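PDB 6VTJ: Non-ribosomal peptide synthetase, which probably carries a thioester-bound peptide on a phosphopantetheine arm and releases it by NAD(P)H-dependent reduction in the adjoining domain. Local coordinates for residues K51-L56 with D66-N71; N128-G133 with D201-L206; Q420-N425 with G432-D437. All blocks are in the same frame, centred on the assembly; numbering follows the deposited sequence.

Contact 1: residues K51-L56 with D66-N71; sequences KLIIEL and DDIFRN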
ATOM      1  N   LYS A  51       6.734  -7.246  19.242  1.00 38.24           N
ATOM      2  CA  LYS A  51       7.115  -7.985  20.441  1.00 39.69           C
ATOM      3  C   LYS A  51       6.599  -7.283  21.682  1.00 39.92           C
ATOM      4  O   LYS A  51       6.120  -7.930  22.621  1.00 40.13           O
ATOM      5  CB  LYS A  51       8.634  -8.154  20.511  1.00 43.03           C
ATOM      6  CG  LYS A  51       9.275  -8.530  19.181  1.00 43.03           C
ATOM      7  N   LEU A  52       6.684  -5.952  21.702  1.00 38.89           N
ATOM      8  CA  LEU A  52       6.099  -5.186  22.794  1.00 40.87           C
ATOM      9  C   LEU A  52       4.626  -5.534  22.973  1.00 46.09           C
ATOM     10  O   LEU A  52       4.166  -5.805  24.093  1.00 46.57           O
ATOM     11  CB  LEU A  52       6.273  -3.687  22.538  1.00 42.34           C
ATOM     12  CG  LEU A  52       5.522  -2.811  23.536  1.00 46.49           C
ATOM     13  CD1 LEU A  52       6.052  -3.069  24.920  1.00 44.75           C
ATOM     14  CD2 LEU A  52       5.687  -1.361  23.190  1.00 42.32           C
ATOM     15  N   ILE A  53       3.871  -5.543  21.869  1.00 44.00           N
ATOM     16  CA  ILE A  53       2.437  -5.824  21.951  1.00 41.07           C
ATOM     17  C   ILE A  53       2.204  -7.241  22.454  1.00 41.11           C
ATOM     18  O   ILE A  53       1.325  -7.482  23.289  1.00 42.19           O
ATOM     19  CB  ILE A  53       1.749  -5.596  20.586  1.00 39.47           C
ATOM     20  CG1 ILE A  53       1.711  -4.109  20.213  1.00 42.18           C
ATOM     21  CG2 ILE A  53       0.334  -6.170  20.597  1.00 40.37           C
ATOM     22  CD1 ILE A  53       0.789  -3.273  21.088  1.00 43.74           C
ATOM     23  N   ILE A  54       2.973  -8.202  21.946  1.00 39.16           N
ATOM     24  CA  ILE A  54       2.811  -9.579  22.398  1.00 40.53           C
ATOM     25  C   ILE A  54       3.074  -9.680  23.896  1.00 42.00           C
ATOM     26  O   ILE A  54       2.333 -10.345  24.626  1.00 41.09           O
ATOM     27  CB  ILE A  54       3.726 -10.518  21.591  1.00 40.61           C
ATOM     28  CG1 ILE A  54       3.280 -10.554  20.130  1.00 42.01           C
ATOM     29  CG2 ILE A  54       3.733 -11.934  22.196  1.00 41.47           C
ATOM     30  CD1 ILE A  54       4.321 -11.114  19.192  1.00 41.15           C
ATOM     31  N   GLU A  55       4.108  -8.989  24.385  1.00 41.34           N
ATOM     32  CA  GLU A  55       4.418  -9.047  25.811  1.00 42.94           C
ATOM     33  C   GLU A  55       3.307  -8.428  26.650  1.00 40.86           C
ATOM     34  O   GLU A  55       2.937  -8.979  27.692  1.00 42.82           O
ATOM     35  CB  GLU A  55       5.747  -8.353  26.095  1.00 42.58           C
ATOM     36  CG  GLU A  55       6.944  -9.235  25.872  1.00 44.20           C
ATOM     37  CD  GLU A  55       6.868 -10.549  26.651  1.00 51.23           C
ATOM     38  OE1 GLU A  55       6.392 -10.536  27.809  1.00 48.02           O
ATOM     39  OE2 GLU A  55       7.280 -11.594  26.094  1.00 49.09           O
ATOM     40  N   LEU A  56       2.756  -7.288  26.214  1.00 36.13           N
ATOM     41  CA  LEU A  56       1.631  -6.698  26.943  1.00 36.32           C
ATOM     42  C   LEU A  56       0.400  -7.600  26.921  1.00 44.50           C
ATOM     43  O   LEU A  56      -0.373  -7.614  27.889  1.00 43.96           O
ATOM     44  CB  LEU A  56       1.275  -5.328  26.371  1.00 37.37           C
ATOM     45  CG  LEU A  56       2.306  -4.222  26.571  1.00 35.51           C
ATOM     46  CD1 LEU A  56       2.103  -3.099  25.567  1.00 35.43           C
ATOM     47  CD2 LEU A  56       2.256  -3.705  28.015  1.00 36.76           C
ATOM     48  N   ASP A  66      -1.484  -0.521  16.662  1.00 46.05           N
ATOM     49  CA  ASP A  66      -1.462   0.928  16.445  1.00 45.55           C
ATOM     50  C   ASP A  66      -1.370   1.704  17.754  1.00 44.52           C
ATOM     51  O   ASP A  66      -1.004   2.891  17.738  1.00 45.60           O
ATOM     52  CB  ASP A  66      -2.687   1.393  15.633  1.00 45.69           C
ATOM     53  CG  ASP A  66      -4.014   1.203  16.369  1.00 52.86           C
ATOM     54  OD1 ASP A  66      -4.150   1.627  17.541  1.00 52.58           O
ATOM     55  OD2 ASP A  66      -4.953   0.649  15.755  1.00 54.61           O
ATOM     56  N   ASP A  67      -1.698   1.056  18.879  1.00 47.85           N
ATOM     57  CA  ASP A  67      -1.616   1.706  20.182  1.00 45.24           C
ATOM     58  C   ASP A  67      -0.208   2.206  20.472  1.00 43.40           C
ATOM     59  O   ASP A  67      -0.039   3.292  21.033  1.00 47.39           O
ATOM     60  CB  ASP A  67      -2.070   0.740  21.277  1.00 48.09           C
ATOM     61  CG  ASP A  67      -3.570   0.587  21.329  1.00 45.67           C
ATOM     62  OD1 ASP A  67      -4.260   1.533  20.905  1.00 46.63           O
ATOM     63  OD2 ASP A  67      -4.060  -0.463  21.806  1.00 46.75           O
ATOM     64  N   ILE A  68       0.822   1.438  20.098  1.00 41.72           N
ATOM     65  CA  ILE A  68       2.172   1.865  20.454  1.00 40.65           C
ATOM     66  C   ILE A  68       2.666   2.967  19.521  1.00 45.46           C
ATOM     67  O   ILE A  68       3.502   3.792  19.928  1.00 43.67           O
ATOM     68  CB  ILE A  68       3.117   0.648  20.522  1.00 43.06           C
ATOM     69  CG1 ILE A  68       4.589   1.064  20.607  1.00 43.65           C
ATOM     70  CG2 ILE A  68       2.880  -0.301  19.389  1.00 44.31           C
ATOM     71  CD1 ILE A  68       4.955   1.789  21.906  1.00 46.19           C
ATOM     72  N   PHE A  69       2.122   3.048  18.298  1.00 43.39           N
ATOM     73  CA  PHE A  69       2.428   4.177  17.422  1.00 40.13           C
ATOM     74  C   PHE A  69       1.717   5.451  17.869  1.00 44.18           C
ATOM     75  O   PHE A  69       2.264   6.550  17.707  1.00 44.64           O
ATOM     76  CB  PHE A  69       2.062   3.833  15.977  1.00 41.05           C
ATOM     77  CG  PHE A  69       2.979   2.833  15.358  1.00 38.86           C
ATOM     78  CD1 PHE A  69       4.137   3.243  14.713  1.00 39.37           C
ATOM     79  CD2 PHE A  69       2.711   1.477  15.457  1.00 36.42           C
ATOM     80  CE1 PHE A  69       5.002   2.321  14.153  1.00 34.80           C
ATOM     81  CE2 PHE A  69       3.573   0.547  14.910  1.00 36.55           C
ATOM     82  CZ  PHE A  69       4.719   0.974  14.255  1.00 41.80           C
ATOM     83  N   ARG A  70       0.508   5.337  18.430  1.00 44.34           N
ATOM     84  CA  ARG A  70      -0.200   6.538  18.873  1.00 46.65           C
ATOM     85  C   ARG A  70       0.234   6.991  20.265  1.00 47.97           C
ATOM     86  O   ARG A  70       0.160   8.186  20.571  1.00 49.12           O
ATOM     87  CB  ARG A  70      -1.717   6.310  18.848  1.00 41.97           C
ATOM     88  N   ASN A  71       0.681   6.068  21.116  1.00 46.12           N
ATOM     89  CA  ASN A  71       1.093   6.377  22.489  1.00 44.83           C
ATOM     90  C   ASN A  71       2.487   5.796  22.690  1.00 39.89           C
ATOM     91  O   ASN A  71       2.629   4.620  23.029  1.00 41.87           O
ATOM     92  CB  ASN A  71       0.110   5.805  23.514  1.00 44.31           C
ATOM     93  CG  ASN A  71      -1.340   5.927  23.071  1.00 46.97           C
ATOM     94  OD1 ASN A  71      -1.964   4.950  22.646  1.00 44.89           O
ATOM     95  ND2 ASN A  71      -1.878   7.134  23.160  1.00 46.70           N
TER
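Ile53 and Ile68 are the nearest residues of two helices, 46-58 and 65-70, with their CA atoms 7.8 Å apart, a spacing close enough for branched side chains to meet directly. The pair belongs to the four-helix bundle of the peptide carrier domain, in which the long helix starting at Ser46, part of the phosphopantetheine pocket, is joined by a loop to the short third helix. It illustrates how one branched residue can meet two neighbours on a facing helix: across these segments Ile68 touches both Leu52 and Ile53, and no hydrogen bond spans the gap. Its CG1 arm lies anti to the backbone N (chi1 168°), which sends the two branches to separate partners. The CG1-CD1 arm goes to Leu52, whose side chain crosses it at a slant, whereas the CG2 methyl serves Ile53. There the two isoleucines run past each other in opposite senses, with Ile53 CD1 4.0 Å from Ile68 CG2 and Ile53 CG1 4.1 Å from the same methyl. All three residues are buried. Leu52 also rests on Ile23 and Phe24 of helix 15-28, and Ile68 on Leu77 of helix 74-82, so the contact is continuous with the rest of the bundle core. Near the start of the short helix, Asp67 OD2 accepts a hydrogen bond from the backbone N of Arg64. The tightest point in the contact is on the leucine side, where Leu52 CD2 lies 3.7 Å from Ile68 CG1 and only 3.5 Å from Ile68 CD1, slightly inside ordinary van der Waals separation.

Contact 2: residues N128-G133 with D201-L206; sequences NVLLTG and DDFKQL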
ATOM      1  N   ASN A 128       6.029   9.546 -24.235  1.00 35.08           N
ATOM      2  CA  ASN A 128       7.165   9.292 -23.366  1.00 32.79           C
ATOM      3  C   ASN A 128       6.766   9.486 -21.911  1.00 32.29           C
ATOM      4  O   ASN A 128       6.064  10.438 -21.565  1.00 32.66           O
ATOM      5  CB  ASN A 128       8.322  10.223 -23.709  1.00 33.40           C
ATOM      6  CG  ASN A 128       8.741  10.120 -25.156  1.00 37.45           C
ATOM      7  OD1 ASN A 128       8.700   9.041 -25.764  1.00 37.69           O
ATOM      8  ND2 ASN A 128       9.128  11.247 -25.726  1.00 37.26           N
ATOM      9  N   VAL A 129       7.256   8.607 -21.044  1.00 32.45           N
ATOM     10  CA  VAL A 129       6.792   8.542 -19.662  1.00 30.53           C
ATOM     11  C   VAL A 129       7.905   8.971 -18.721  1.00 28.83           C
ATOM     12  O   VAL A 129       9.062   8.587 -18.902  1.00 31.52           O
ATOM     13  CB  VAL A 129       6.303   7.121 -19.328  1.00 29.48           C
ATOM     14  CG1 VAL A 129       6.234   6.903 -17.792  1.00 25.48           C
ATOM     15  CG2 VAL A 129       4.959   6.876 -20.009  1.00 29.15           C
ATOM     16  N   LEU A 130       7.555   9.780 -17.730  1.00 27.48           N
ATOM     17  CA  LEU A 130       8.369   9.970 -16.538  1.00 30.38           C
ATOM     18  C   LEU A 130       7.809   9.041 -15.462  1.00 29.54           C
ATOM     19  O   LEU A 130       6.699   9.253 -14.970  1.00 30.08           O
ATOM     20  CB  LEU A 130       8.342  11.425 -16.078  1.00 29.26           C
ATOM     21  CG  LEU A 130       8.970  11.612 -14.697  1.00 32.03           C
ATOM     22  CD1 LEU A 130      10.434  11.262 -14.799  1.00 29.23           C
ATOM     23  CD2 LEU A 130       8.775  13.016 -14.163  1.00 26.23           C
ATOM     24  N   LEU A 131       8.562   8.007 -15.112  1.00 26.30           N
ATOM     25  CA  LEU A 131       8.182   7.054 -14.082  1.00 30.59           C
ATOM     26  C   LEU A 131       8.945   7.334 -12.789  1.00 26.39           C
ATOM     27  O   LEU A 131      10.191   7.347 -12.775  1.00 30.15           O
ATOM     28  CB  LEU A 131       8.457   5.625 -14.556  1.00 25.30           C
ATOM     29  CG  LEU A 131       8.290   4.503 -13.535  1.00 25.27           C
ATOM     30  CD1 LEU A 131       6.849   4.420 -13.018  1.00 25.21           C
ATOM     31  CD2 LEU A 131       8.715   3.161 -14.149  1.00 23.65           C
ATOM     32  N   THR A 132       8.199   7.527 -11.707  1.00 26.16           N
ATOM     33  CA  THR A 132       8.781   7.559 -10.375  1.00 28.87           C
ATOM     34  C   THR A 132       8.577   6.205  -9.717  1.00 30.24           C
ATOM     35  O   THR A 132       7.608   5.502 -10.004  1.00 29.21           O
ATOM     36  CB  THR A 132       8.164   8.647  -9.475  1.00 27.28           C
ATOM     37  OG1 THR A 132       6.849   8.252  -9.048  1.00 29.11           O
ATOM     38  CG2 THR A 132       8.119   9.997 -10.161  1.00 28.18           C
ATOM     39  N   GLY A 133       9.497   5.859  -8.822  1.00 29.06           N
ATOM     40  CA  GLY A 133       9.417   4.611  -8.101  1.00 27.73           C
ATOM     41  C   GLY A 133       9.813   3.398  -8.907  1.00 34.95           C
ATOM     42  O   GLY A 133       9.320   2.294  -8.636  1.00 32.67           O
ATOM     43  N   ASP A 201      13.407  20.640  -6.793  1.00 44.93           N
ATOM     44  CA  ASP A 201      14.432  21.054  -7.748  1.00 43.47           C
ATOM     45  C   ASP A 201      14.897  19.904  -8.630  1.00 42.71           C
ATOM     46  O   ASP A 201      15.333  20.134  -9.764  1.00 44.61           O
ATOM     47  CB  ASP A 201      15.630  21.658  -7.020  1.00 46.89           C
ATOM     48  CG  ASP A 201      15.307  22.979  -6.338  1.00 55.26           C
ATOM     49  OD1 ASP A 201      14.299  23.622  -6.701  1.00 57.36           O
ATOM     50  OD2 ASP A 201      16.081  23.379  -5.441  1.00 60.38           O
ATOM     51  N   ASP A 202      14.829  18.665  -8.132  1.00 43.94           N
ATOM     52  CA  ASP A 202      15.171  17.513  -8.959  1.00 41.15           C
ATOM     53  C   ASP A 202      14.279  17.391 -10.188  1.00 40.93           C
ATOM     54  O   ASP A 202      14.657  16.704 -11.140  1.00 43.95           O
ATOM     55  CB  ASP A 202      15.071  16.227  -8.141  1.00 44.37           C
ATOM     56  CG  ASP A 202      16.104  16.150  -7.034  1.00 39.44           C
ATOM     57  OD1 ASP A 202      16.952  17.059  -6.937  1.00 44.86           O
ATOM     58  OD2 ASP A 202      16.052  15.183  -6.253  1.00 40.64           O
ATOM     59  N   PHE A 203      13.095  18.012 -10.181  1.00 38.77           N
ATOM     60  CA  PHE A 203      12.245  18.028 -11.366  1.00 41.92           C
ATOM     61  C   PHE A 203      12.719  19.031 -12.407  1.00 43.12           C
ATOM     62  O   PHE A 203      12.428  18.856 -13.603  1.00 46.77           O
ATOM     63  CB  PHE A 203      10.796  18.338 -10.982  1.00 39.17           C
ATOM     64  CG  PHE A 203      10.083  17.185 -10.325  1.00 39.15           C
ATOM     65  CD1 PHE A 203       9.385  16.252 -11.091  1.00 38.42           C
ATOM     66  CD2 PHE A 203      10.117  17.024  -8.944  1.00 38.54           C
ATOM     67  CE1 PHE A 203       8.732  15.185 -10.487  1.00 34.72           C
ATOM     68  CE2 PHE A 203       9.464  15.958  -8.334  1.00 34.60           C
ATOM     69  CZ  PHE A 203       8.774  15.037  -9.108  1.00 34.92           C
ATOM     70  N   LYS A 204      13.456  20.058 -11.979  1.00 39.65           N
ATOM     71  CA  LYS A 204      13.886  21.114 -12.892  1.00 45.26           C
ATOM     72  C   LYS A 204      14.676  20.549 -14.066  1.00 42.13           C
ATOM     73  O   LYS A 204      14.478  20.971 -15.209  1.00 43.73           O
ATOM     74  CB  LYS A 204      14.710  22.156 -12.131  1.00 40.33           C
ATOM     75  N   GLN A 205      15.545  19.567 -13.815  1.00 42.64           N
ATOM     76  CA  GLN A 205      16.357  18.992 -14.887  1.00 43.50           C
ATOM     77  C   GLN A 205      15.533  18.340 -15.988  1.00 45.09           C
ATOM     78  O   GLN A 205      16.087  18.050 -17.056  1.00 47.48           O
ATOM     79  CB  GLN A 205      17.331  17.958 -14.316  1.00 45.25           C
ATOM     80  CG  GLN A 205      16.661  16.677 -13.812  1.00 39.30           C
ATOM     81  CD  GLN A 205      17.648  15.726 -13.173  1.00 41.78           C
ATOM     82  OE1 GLN A 205      18.680  15.398 -13.765  1.00 39.79           O
ATOM     83  NE2 GLN A 205      17.334  15.264 -11.955  1.00 42.92           N
ATOM     84  N   LEU A 206      14.240  18.091 -15.762  1.00 45.95           N
ATOM     85  CA  LEU A 206      13.391  17.461 -16.763  1.00 43.07           C
ATOM     86  C   LEU A 206      12.563  18.455 -17.557  1.00 44.90           C
ATOM     87  O   LEU A 206      11.822  18.045 -18.454  1.00 46.22           O
ATOM     88  CB  LEU A 206      12.453  16.456 -16.105  1.00 41.30           C
ATOM     89  CG  LEU A 206      13.096  15.337 -15.302  1.00 42.01           C
ATOM     90  CD1 LEU A 206      12.002  14.625 -14.558  1.00 41.16           C
ATOM     91  CD2 LEU A 206      13.870  14.380 -16.210  1.00 43.99           C
TER
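The first strand of the Rossmann fold, 129-132, is covered here by the short, weakly bonded helix 201-204 and the turn that follows it, through Leu130 and the pair Phe203 and Leu206. The strand runs into Thr132 and Gly133, which begin the glycine-rich loop that in relatives of this reductase family binds the dinucleotide phosphates. As in other Rossmann sheets, the two faces are packed separately: Val129 and Leu131 lean on helix 137-149, while Leu130 serves the other face, where it also meets Phe244 of helix 229-246. The nearest CA atoms, those of Leu130 and Leu206, are 9.0 Å apart, so side-chain carbon alone bridges the space. Leu130 has CG anti to its N (chi1 170°), an extended setting that carries both methyls out to Leu206 in the turn after the helix. Leu206 crosses it at about a right angle and pushes a single methyl, CD1, against the fork: this carbon lies 3.6 Å from Leu130 CD2 and 3.7 Å from Leu130 CD1. Phe203 adds a looser contact, its CE1 standing 4.3 Å from Leu130 CD2, and both Phe203 and Leu206 rest on Met157 of the adjacent strand 154-158. One end of the strand is tied by polar bonds, with Thr132 OG1 engaged by Asn216 OD1 and the backbone N of Ala218. The turn itself is held by Gln205, whose NE2 also bonds Glu194 O. Within the turn, Gln205 NE2 gives Asp202 O a hydrogen bond of 3.1 Å, directed at a lone pair in the carbonyl plane with an N-H...O angle of 159°.

Contact 3: residues Q420-N425 with G432-D437; sequences QIYEQN and GIITAD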
ATOM      1  N   GLN A 420      -8.268 -20.660  21.674  1.00 42.50           N
ATOM      2  CA  GLN A 420      -7.427 -21.556  22.456  1.00 43.18           C
ATOM      3  C   GLN A 420      -6.060 -21.693  21.800  1.00 42.59           C
ATOM      4  O   GLN A 420      -5.030 -21.671  22.474  1.00 41.31           O
ATOM      5  CB  GLN A 420      -8.087 -22.928  22.596  1.00 43.53           C
ATOM      6  CG  GLN A 420      -9.106 -23.016  23.721  1.00 53.02           C
ATOM      7  CD  GLN A 420      -9.858 -24.333  23.724  1.00 59.01           C
ATOM      8  OE1 GLN A 420      -9.304 -25.378  23.386  1.00 60.22           O
ATOM      9  NE2 GLN A 420     -11.129 -24.286  24.105  1.00 57.66           N
ATOM     10  N   ILE A 421      -6.058 -21.834  20.478  1.00 39.09           N
ATOM     11  CA  ILE A 421      -4.820 -21.967  19.724  1.00 41.17           C
ATOM     12  C   ILE A 421      -4.048 -20.654  19.750  1.00 40.11           C
ATOM     13  O   ILE A 421      -2.820 -20.643  19.841  1.00 39.94           O
ATOM     14  CB  ILE A 421      -5.087 -22.368  18.262  1.00 35.33           C
ATOM     15  CG1 ILE A 421      -5.838 -23.700  18.203  1.00 38.26           C
ATOM     16  CG2 ILE A 421      -3.782 -22.453  17.485  1.00 41.36           C
ATOM     17  CD1 ILE A 421      -6.096 -24.194  16.796  1.00 31.25           C
ATOM     18  N   TYR A 422      -4.780 -19.547  19.673  1.00 38.86           N
ATOM     19  CA  TYR A 422      -4.170 -18.224  19.694  1.00 37.42           C
ATOM     20  C   TYR A 422      -3.535 -17.960  21.053  1.00 45.63           C
ATOM     21  O   TYR A 422      -2.411 -17.467  21.141  1.00 42.83           O
ATOM     22  CB  TYR A 422      -5.211 -17.147  19.380  1.00 41.82           C
ATOM     23  CG  TYR A 422      -4.771 -15.746  19.738  1.00 45.21           C
ATOM     24  CD1 TYR A 422      -3.961 -15.011  18.882  1.00 47.54           C
ATOM     25  CD2 TYR A 422      -5.164 -15.158  20.934  1.00 45.54           C
ATOM     26  CE1 TYR A 422      -3.556 -13.730  19.207  1.00 53.39           C
ATOM     27  CE2 TYR A 422      -4.764 -13.877  21.265  1.00 45.39           C
ATOM     28  CZ  TYR A 422      -3.961 -13.168  20.398  1.00 53.78           C
ATOM     29  OH  TYR A 422      -3.560 -11.893  20.725  1.00 58.63           O
ATOM     30  N   GLU A 423      -4.265 -18.295  22.114  1.00 43.65           N
ATOM     31  CA  GLU A 423      -3.772 -18.102  23.471  1.00 46.52           C
ATOM     32  C   GLU A 423      -2.479 -18.882  23.672  1.00 43.08           C
ATOM     33  O   GLU A 423      -1.535 -18.391  24.291  1.00 41.81           O
ATOM     34  CB  GLU A 423      -4.821 -18.547  24.491  1.00 45.82           C
ATOM     35  CG  GLU A 423      -5.633 -17.407  25.084  1.00 47.69           C
ATOM     36  CD  GLU A 423      -6.986 -17.861  25.596  1.00 54.71           C
ATOM     37  OE1 GLU A 423      -7.112 -19.043  25.980  1.00 61.28           O
ATOM     38  OE2 GLU A 423      -7.924 -17.036  25.614  1.00 57.73           O
ATOM     39  N   GLN A 424      -2.443 -20.100  23.142  1.00 38.19           N
ATOM     40  CA  GLN A 424      -1.268 -20.947  23.253  1.00 39.45           C
ATOM     41  C   GLN A 424      -0.110 -20.494  22.361  1.00 41.90           C
ATOM     42  O   GLN A 424       0.947 -21.136  22.381  1.00 46.25           O
ATOM     43  CB  GLN A 424      -1.639 -22.400  22.923  1.00 38.11           C
ATOM     44  CG  GLN A 424      -2.596 -23.044  23.922  1.00 42.18           C
ATOM     45  N   ASN A 425      -0.267 -19.443  21.560  1.00 41.21           N
ATOM     46  CA  ASN A 425       0.838 -19.009  20.691  1.00 40.84           C
ATOM     47  C   ASN A 425       1.180 -17.534  20.860  1.00 40.84           C
ATOM     48  O   ASN A 425       1.403 -16.805  19.887  1.00 39.59           O
ATOM     49  CB  ASN A 425       0.529 -19.290  19.238  1.00 36.14           C
ATOM     50  CG  ASN A 425       0.792 -20.701  18.897  1.00 39.32           C
ATOM     51  OD1 ASN A 425       1.892 -21.042  18.475  1.00 39.99           O
ATOM     52  ND2 ASN A 425      -0.193 -21.560  19.134  1.00 41.02           N
ATOM     53  N   GLY A 432       2.657 -11.819  12.486  1.00 40.83           N
ATOM     54  CA  GLY A 432       1.895 -11.502  11.300  1.00 40.16           C
ATOM     55  C   GLY A 432       0.621 -10.786  11.663  1.00 41.78           C
ATOM     56  O   GLY A 432       0.496  -9.577  11.410  1.00 45.66           O
ATOM     57  N   ILE A 433      -0.289 -11.482  12.350  1.00 37.98           N
ATOM     58  CA  ILE A 433      -1.582 -10.851  12.573  1.00 37.27           C
ATOM     59  C   ILE A 433      -1.427  -9.655  13.503  1.00 42.15           C
ATOM     60  O   ILE A 433      -2.190  -8.683  13.402  1.00 40.76           O
ATOM     61  CB  ILE A 433      -2.621 -11.860  13.095  1.00 40.44           C
ATOM     62  CG1 ILE A 433      -2.118 -12.565  14.352  1.00 37.21           C
ATOM     63  CG2 ILE A 433      -2.962 -12.872  12.027  1.00 40.22           C
ATOM     64  CD1 ILE A 433      -3.168 -13.432  14.982  1.00 39.96           C
ATOM     65  N   ILE A 434      -0.403  -9.664  14.367  1.00 34.60           N
ATOM     66  CA  ILE A 434      -0.218  -8.532  15.268  1.00 39.55           C
ATOM     67  C   ILE A 434       0.187  -7.298  14.481  1.00 42.06           C
ATOM     68  O   ILE A 434      -0.335  -6.200  14.723  1.00 42.83           O
ATOM     69  CB  ILE A 434       0.811  -8.847  16.376  1.00 38.99           C
ATOM     70  CG1 ILE A 434       0.235  -9.818  17.415  1.00 35.04           C
ATOM     71  CG2 ILE A 434       1.215  -7.586  17.074  1.00 35.21           C
ATOM     72  CD1 ILE A 434      -1.132  -9.427  17.954  1.00 36.03           C
ATOM     73  N   THR A 435       1.121  -7.445  13.521  1.00 40.06           N
ATOM     74  CA  THR A 435       1.543  -6.233  12.821  1.00 40.65           C
ATOM     75  C   THR A 435       0.474  -5.754  11.856  1.00 43.69           C
ATOM     76  O   THR A 435       0.579  -4.633  11.338  1.00 42.47           O
ATOM     77  CB  THR A 435       2.871  -6.418  12.069  1.00 36.71           C
ATOM     78  OG1 THR A 435       2.745  -7.460  11.104  1.00 43.22           O
ATOM     79  CG2 THR A 435       4.018  -6.739  13.030  1.00 42.64           C
ATOM     80  N   ALA A 436      -0.555  -6.569  11.635  1.00 39.40           N
ATOM     81  CA  ALA A 436      -1.738  -6.199  10.882  1.00 42.37           C
ATOM     82  C   ALA A 436      -2.832  -5.618  11.764  1.00 47.83           C
ATOM     83  O   ALA A 436      -3.993  -5.574  11.337  1.00 49.71           O
ATOM     84  CB  ALA A 436      -2.269  -7.413  10.120  1.00 39.75           C
ATOM     85  N   ASP A 437      -2.490  -5.200  12.990  1.00 46.23           N
ATOM     86  CA  ASP A 437      -3.408  -4.563  13.938  1.00 41.70           C
ATOM     87  C   ASP A 437      -4.512  -5.503  14.418  1.00 45.27           C
ATOM     88  O   ASP A 437      -5.588  -5.043  14.825  1.00 47.04           O
ATOM     89  CB  ASP A 437      -4.021  -3.290  13.341  1.00 44.67           C
ATOM     90  CG  ASP A 437      -4.051  -2.126  14.319  1.00 46.99           C
ATOM     91  OD1 ASP A 437      -3.424  -2.201  15.402  1.00 45.74           O
ATOM     92  OD2 ASP A 437      -4.712  -1.124  13.989  1.00 46.39           O
TER
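On the side of helix 415-423 a single side chain makes the whole contact: Tyr422 touches both Ile433 and Ile434, although even the nearest CA atoms, those of Tyr422 and Ile433, are 10.6 Å apart. The contact joins the ends of two successive helices, 415-423 and 431-435, in the chain's C-terminal portion. It shows how an extended ring can join helices too distant for small residues. With CG swung anti to the backbone N (chi1 164°), the tyrosine projects lengthwise into the gap. Its CE1 comes within 4.3 Å of Ile433 CD1, the methyl approaching the ring obliquely, and farther out Tyr422 OH lies 4.4 Å from Ile434 CD1. Both are light van der Waals touches between buried residues, the first purely apolar, the second a methyl beside the hydroxyl oxygen, and no hydrogen bond crosses. Each helix instead finishes with bonds of its own. Asn425 ND2 reaches back to Ile421 O at 2.9 Å in an almost straight bond (171°), its donor somewhat tilted from the carbonyl plane. The second helix closes in a Schellman motif, with Asp437 at positive phi and Asp437 N bonded to Ile434 O at 2.9 Å. Thr435, one residue beyond the touching isoleucines, contacts the phosphopantetheine. Around this pair of helices, helix 338-349 supports Ile421 and Ile433, while Leu57 of the carrier helix 46-58 packs on both Tyr422 and Ile434.

How the contacts relate
Contacts 1, 2 and 3 follow one another along the chain without overlap, yet the first and last are neighbours in space. The centres of contacts 1 and 3 are about 13 Å apart and the two touch: Asp66 N lies 2.9 Å from Asp437 OD1 in a probable hydrogen bond, and Ile53 CG2 packs 3.9 Å from Ile434 CG2. Helix 431-435 thereby docks on carrier helices 46-58 and 65-70, close to the phosphopantetheine. Contact 2, in the Rossmann sheet, lies across the chain's centre, its centre about 39 Å from that of contact 1 and about 43 Å from that of contact 3. The didomain thus combines a carrier-reductase interface with a separate nucleotide-binding-type core.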